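PDB 6SYN: peptidoglycan D,D-transpeptidase FtsI from Yersinia pestis, which probably cross-links peptidoglycan as a class B penicillin-binding protein, the D,D-transpeptidase of septal cell-wall synthesis, and is a target of beta-lactam antibiotics. Local coordinates for residues A430-Y434 with M499-R504; L473-I477 with V490-F495. One frame throughout, in Å; residues are numbered along the deposited sequence.

Contact 1: A430-Y434 with M499-R504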
loop_
_atom_site.group_PDB
_atom_site.type_symbol
_atom_site.label_atom_id
_atom_site.label_comp_id
_atom_site.label_asym_id
_atom_site.label_seq_id
_atom_site.Cartn_x
_atom_site.Cartn_y
_atom_site.Cartn_z
ATOM N N ALA A 430 8.102 -5.997 -18.001
ATOM C CA ALA A 430 9.366 -6.715 -18.293
ATOM C C ALA A 430 10.549 -5.839 -17.877
ATOM O O ALA A 430 10.514 -4.625 -18.164
ATOM C CB ALA A 430 9.455 -7.095 -19.751
ATOM N N ILE A 431 11.539 -6.452 -17.221
ATOM C CA ILE A 431 12.769 -5.792 -16.700
ATOM C C ILE A 431 13.962 -6.329 -17.485
ATOM O O ILE A 431 14.097 -7.560 -17.566
ATOM C CB ILE A 431 12.934 -6.061 -15.194
ATOM C CG1 ILE A 431 11.637 -5.764 -14.440
ATOM C CG2 ILE A 431 14.130 -5.301 -14.633
ATOM C CD1 ILE A 431 11.834 -5.409 -12.996
ATOM N N LYS A 432 14.802 -5.436 -18.004
ATOM C CA LYS A 432 15.957 -5.797 -18.859
ATOM C C LYS A 432 16.981 -6.561 -18.008
ATOM O O LYS A 432 17.479 -5.989 -17.014
ATOM C CB LYS A 432 16.568 -4.545 -19.502
ATOM C CG LYS A 432 15.672 -3.794 -20.482
ATOM C CD LYS A 432 15.326 -4.570 -21.741
ATOM C CE LYS A 432 14.496 -3.774 -22.729
ATOM N NZ LYS A 432 15.316 -2.837 -23.533
ATOM N N GLY A 433 17.250 -7.817 -18.379
ATOM C CA GLY A 433 18.320 -8.652 -17.801
ATOM C C GLY A 433 17.839 -9.495 -16.634
ATOM O O GLY A 433 18.698 -10.117 -15.976
ATOM N N TYR A 434 16.527 -9.526 -16.383
ATOM C CA TYR A 434 15.896 -10.279 -15.267
ATOM C C TYR A 434 14.651 -11.008 -15.776
ATOM O O TYR A 434 13.946 -10.466 -16.656
ATOM C CB TYR A 434 15.486 -9.347 -14.124
ATOM C CG TYR A 434 16.617 -8.712 -13.352
ATOM C CD1 TYR A 434 17.207 -9.355 -12.278
ATOM C CD2 TYR A 434 17.073 -7.442 -13.674
ATOM C CE1 TYR A 434 18.229 -8.761 -11.553
ATOM C CE2 TYR A 434 18.098 -6.836 -12.964
ATOM C CZ TYR A 434 18.679 -7.498 -11.898
ATOM O OH TYR A 434 19.685 -6.900 -11.196
ATOM N N MET A 499 10.335 -2.689 -9.471
ATOM C CA MET A 499 11.082 -3.962 -9.272
ATOM C C MET A 499 12.491 -3.853 -9.873
ATOM O O MET A 499 13.419 -4.426 -9.276
ATOM C CB MET A 499 10.336 -5.154 -9.881
ATOM C CG MET A 499 10.897 -6.495 -9.446
ATOM S SD MET A 499 11.181 -6.596 -7.650
ATOM C CE MET A 499 9.694 -7.447 -7.121
ATOM N N GLY A 500 12.638 -3.132 -10.991
ATOM C CA GLY A 500 13.932 -2.861 -11.648
ATOM C C GLY A 500 14.910 -2.184 -10.704
ATOM O O GLY A 500 15.981 -2.760 -10.454
ATOM N N GLY A 501 14.553 -1.001 -10.200
ATOM C CA GLY A 501 15.355 -0.232 -9.230
ATOM C C GLY A 501 15.652 -1.048 -7.982
ATOM O O GLY A 501 16.821 -1.074 -7.554
ATOM N N VAL A 502 14.643 -1.727 -7.434
ATOM C CA VAL A 502 14.806 -2.628 -6.256
ATOM C C VAL A 502 15.970 -3.592 -6.532
ATOM O O VAL A 502 16.961 -3.543 -5.781
ATOM C CB VAL A 502 13.499 -3.375 -5.931
ATOM C CG1 VAL A 502 13.737 -4.540 -4.982
ATOM C CG2 VAL A 502 12.441 -2.434 -5.370
ATOM N N LEU A 503 15.861 -4.425 -7.574
ATOM C CA LEU A 503 16.861 -5.482 -7.913
ATOM C C LEU A 503 18.265 -4.871 -8.004
ATOM O O LEU A 503 19.220 -5.524 -7.546
ATOM C CB LEU A 503 16.473 -6.154 -9.234
ATOM C CG LEU A 503 15.293 -7.120 -9.148
ATOM C CD1 LEU A 503 14.629 -7.303 -10.500
ATOM C CD2 LEU A 503 15.736 -8.459 -8.578
ATOM N N ARG A 504 18.369 -3.663 -8.565
ATOM C CA ARG A 504 19.653 -2.956 -8.821
ATOM C C ARG A 504 20.179 -2.319 -7.529
ATOM O O ARG A 504 21.376 -2.509 -7.233
ATOM C CB ARG A 504 19.481 -1.923 -9.943
ATOM C CG ARG A 504 19.510 -2.522 -11.342
ATOM C CD ARG A 504 20.759 -3.348 -11.600
ATOM N NE ARG A 504 20.954 -3.994 -12.900
ATOM C CZ ARG A 504 20.188 -3.904 -13.994
ATOM N NH1 ARG A 504 20.544 -4.576 -15.077
ATOM N NH2 ARG A 504 19.084 -3.175 -14.038
#

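Contact 2: L473-I477 with V490-F495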
loop_
_atom_site.group_PDB
_atom_site.type_symbol
_atom_site.label_atom_id
_atom_site.label_comp_id
_atom_site.label_asym_id
_atom_site.label_seq_id
_atom_site.Cartn_x
_atom_site.Cartn_y
_atom_site.Cartn_z
ATOM N N LEU A 473 6.141 -7.924 -4.854
ATOM C CA LEU A 473 5.606 -6.554 -5.070
ATOM C C LEU A 473 4.154 -6.651 -5.536
ATOM O O LEU A 473 3.875 -7.476 -6.424
ATOM C CB LEU A 473 6.472 -5.824 -6.100
ATOM C CG LEU A 473 6.005 -4.425 -6.496
ATOM C CD1 LEU A 473 5.867 -3.519 -5.279
ATOM C CD2 LEU A 473 6.966 -3.809 -7.505
ATOM N N VAL A 474 3.278 -5.849 -4.925
ATOM C CA VAL A 474 1.891 -5.569 -5.397
ATOM C C VAL A 474 1.800 -4.077 -5.743
ATOM O O VAL A 474 2.378 -3.246 -5.010
ATOM C CB VAL A 474 0.831 -5.970 -4.350
ATOM C CG1 VAL A 474 -0.561 -5.466 -4.715
ATOM C CG2 VAL A 474 0.806 -7.472 -4.109
ATOM N N VAL A 475 1.114 -3.777 -6.846
ATOM C CA VAL A 475 0.729 -2.410 -7.301
ATOM C C VAL A 475 -0.743 -2.477 -7.732
ATOM O O VAL A 475 -1.066 -3.315 -8.605
ATOM C CB VAL A 475 1.661 -1.933 -8.434
ATOM C CG1 VAL A 475 1.312 -0.540 -8.935
ATOM C CG2 VAL A 475 3.118 -1.989 -8.012
ATOM N N VAL A 476 -1.600 -1.676 -7.089
ATOM C CA VAL A 476 -3.039 -1.482 -7.446
ATOM C C VAL A 476 -3.264 0.019 -7.671
ATOM O O VAL A 476 -2.947 0.804 -6.760
ATOM C CB VAL A 476 -3.991 -2.059 -6.372
ATOM C CG1 VAL A 476 -3.764 -1.460 -4.990
ATOM C CG2 VAL A 476 -5.454 -1.917 -6.768
ATOM N N ILE A 477 -3.738 0.401 -8.861
ATOM C CA ILE A 477 -4.248 1.773 -9.169
ATOM C C ILE A 477 -5.772 1.707 -9.080
ATOM O O ILE A 477 -6.387 0.957 -9.865
ATOM C CB ILE A 477 -3.798 2.289 -10.554
ATOM C CG1 ILE A 477 -2.283 2.202 -10.762
ATOM C CG2 ILE A 477 -4.320 3.700 -10.788
ATOM C CD1 ILE A 477 -1.469 3.105 -9.866
ATOM N N VAL A 490 -1.563 -0.117 -17.142
ATOM C CA VAL A 490 -1.524 0.999 -16.146
ATOM C C VAL A 490 -0.608 0.647 -14.967
ATOM O O VAL A 490 0.150 1.542 -14.544
ATOM C CB VAL A 490 -2.944 1.349 -15.662
ATOM C CG1 VAL A 490 -2.923 2.246 -14.434
ATOM C CG2 VAL A 490 -3.769 1.982 -16.772
ATOM N N SER A 491 -0.687 -0.581 -14.439
ATOM C CA SER A 491 0.063 -1.021 -13.227
ATOM C C SER A 491 1.321 -1.826 -13.603
ATOM O O SER A 491 2.361 -1.614 -12.946
ATOM C CB SER A 491 -0.837 -1.780 -12.286
ATOM O OG SER A 491 -1.898 -0.947 -11.836
ATOM N N ALA A 492 1.251 -2.697 -14.619
ATOM C CA ALA A 492 2.404 -3.465 -15.155
ATOM C C ALA A 492 3.636 -2.569 -15.285
ATOM O O ALA A 492 4.698 -2.920 -14.782
ATOM C CB ALA A 492 2.051 -4.110 -16.475
ATOM N N PRO A 493 3.561 -1.392 -15.953
ATOM C CA PRO A 493 4.747 -0.559 -16.148
ATOM C C PRO A 493 5.313 -0.028 -14.826
ATOM O O PRO A 493 6.520 -0.003 -14.690
ATOM C CB PRO A 493 4.281 0.602 -17.050
ATOM C CG PRO A 493 2.766 0.603 -16.955
ATOM C CD PRO A 493 2.361 -0.806 -16.575
ATOM N N VAL A 494 4.439 0.366 -13.896
ATOM C CA VAL A 494 4.823 0.877 -12.545
ATOM C C VAL A 494 5.497 -0.258 -11.765
ATOM O O VAL A 494 6.462 0.031 -11.030
ATOM C CB VAL A 494 3.620 1.451 -11.773
ATOM C CG1 VAL A 494 4.017 1.919 -10.381
ATOM C CG2 VAL A 494 2.947 2.582 -12.530
ATOM N N PHE A 495 5.009 -1.494 -11.910
ATOM C CA PHE A 495 5.635 -2.702 -11.309
ATOM C C PHE A 495 7.062 -2.840 -11.845
ATOM O O PHE A 495 7.989 -3.037 -11.042
ATOM C CB PHE A 495 4.823 -3.967 -11.597
ATOM C CG PHE A 495 5.419 -5.221 -11.007
ATOM C CD1 PHE A 495 6.571 -5.781 -11.542
ATOM C CD2 PHE A 495 4.836 -5.839 -9.912
ATOM C CE1 PHE A 495 7.119 -6.936 -11.002
ATOM C CE2 PHE A 495 5.385 -6.995 -9.375
ATOM C CZ PHE A 495 6.526 -7.542 -9.919
#

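Contact 1: A430-Y434 with M499-R504
A type II beta turn from Ile431 to Tyr434 sets the two residues at its ends, Ile431 and Tyr434, against the C-terminal helix 492-505 of the transpeptidase domain. Gly433 suits the third position of this turn, where phi is positive. Packing, with no hydrogen bond between the two segments, joins them. Leu503 lies over one face of the Tyr434 ring: its CD1 is 3.8 Å from the ring centroid, 14° off the normal, a CH-pi contact, while Leu503 CB reaches Tyr434 CZ at 3.7 Å. The two side chains run past one another in opposite directions, which spreads the leucine along the length of the ring. Arg504 takes the ring's edge. Its guanidinium stands steeply to the ring, the planes 77° apart, and Tyr434 CE2 sits 3.7 Å from Arg504 CZ, over the guanidinium face; the ring thus turns its rim to the cation, not its pi face. The phenol is held from elsewhere, since Tyr434 OH hydrogen-bonds to Ile508 O in the chain beyond the helix. At the other end of the turn, Ile431 CG1 is directed away from its own carbonyl carbon (chi1 -49°), and CD1 extends to Met499 CB at 3.5 Å, the two side chains crossing nearly at right angles. Ile431 CG2 comes within 3.9 Å of Gly500 CA, where the helix surface carries no side chain and the branched isoleucine can approach the backbone. Such packing of the C-terminal helix against the loop entering strand 437-446, which carries the KTG motif, belongs to the penicillin-binding transpeptidase fold.

Contact 2: L473-I477 with V490-F495
Leu473 overlaps one face of the Phe495 ring, its CD2 4.0 Å from the ring centroid and 20° off the normal in a CH-pi contact displaced toward the rim. This is helix-on-sheet packing in the transpeptidase fold: strand 471-478, the middle strand of the antiparallel five-stranded sheet, receives the first turn of helix 492-505. Leu473, Val475 and Ile477 face the helix, whereas Val474 and Val476 turn to the other side of the sheet, where helix 370-381 packs. With CG anti to the backbone N (chi1 180°), Phe495 swings its ring along the strand, so that CE2 also meets Leu473 CB at 3.6 Å. Farther along, the compact branches of Val475 and Val494 meet obliquely, CG1 to CG1 at 3.9 Å; Val475, beta-branched, suits the extended strand and gives a low, broad surface on which the short Val494 of the helix can settle. Ile477 continues the row, its CG1 lying 3.7 Å from Val490 CG1, and Val197 of helix 183-199 also touches Ile477. Ser491 is the one polar side chain in this buried interface, small enough to let the chain pass close to the strand, with its CB 4.2 Å from Val475 CG1. Its hydroxyl is satisfied within the sheet: Ser491 OG hydrogen-bonds to the carbonyl oxygen of Ala458 on the adjacent strand 455-464.

Overall arrangement
Both contacts use helix 492-505: contact 2 takes its beginning and the residues just before it, contact 1 its later turns. Their centres are 14 Å apart, and they meet where Met499 CE packs on Leu473 CB at 3.7 Å. Along the chain, contact 2 is nested inside the loop that contact 1 closes, a span including strands 437-446, 455-464 and 471-478. Contact 2 is buried against the middle of the sheet; contact 1 lies nearer the surface. Contact 2 packs the C-terminal helix on the sheet, and contact 1 packs it on the loop leading into edge strand 437-446, which contributes Thr440, Gly441 and Thr442 to the beta-lactam pocket.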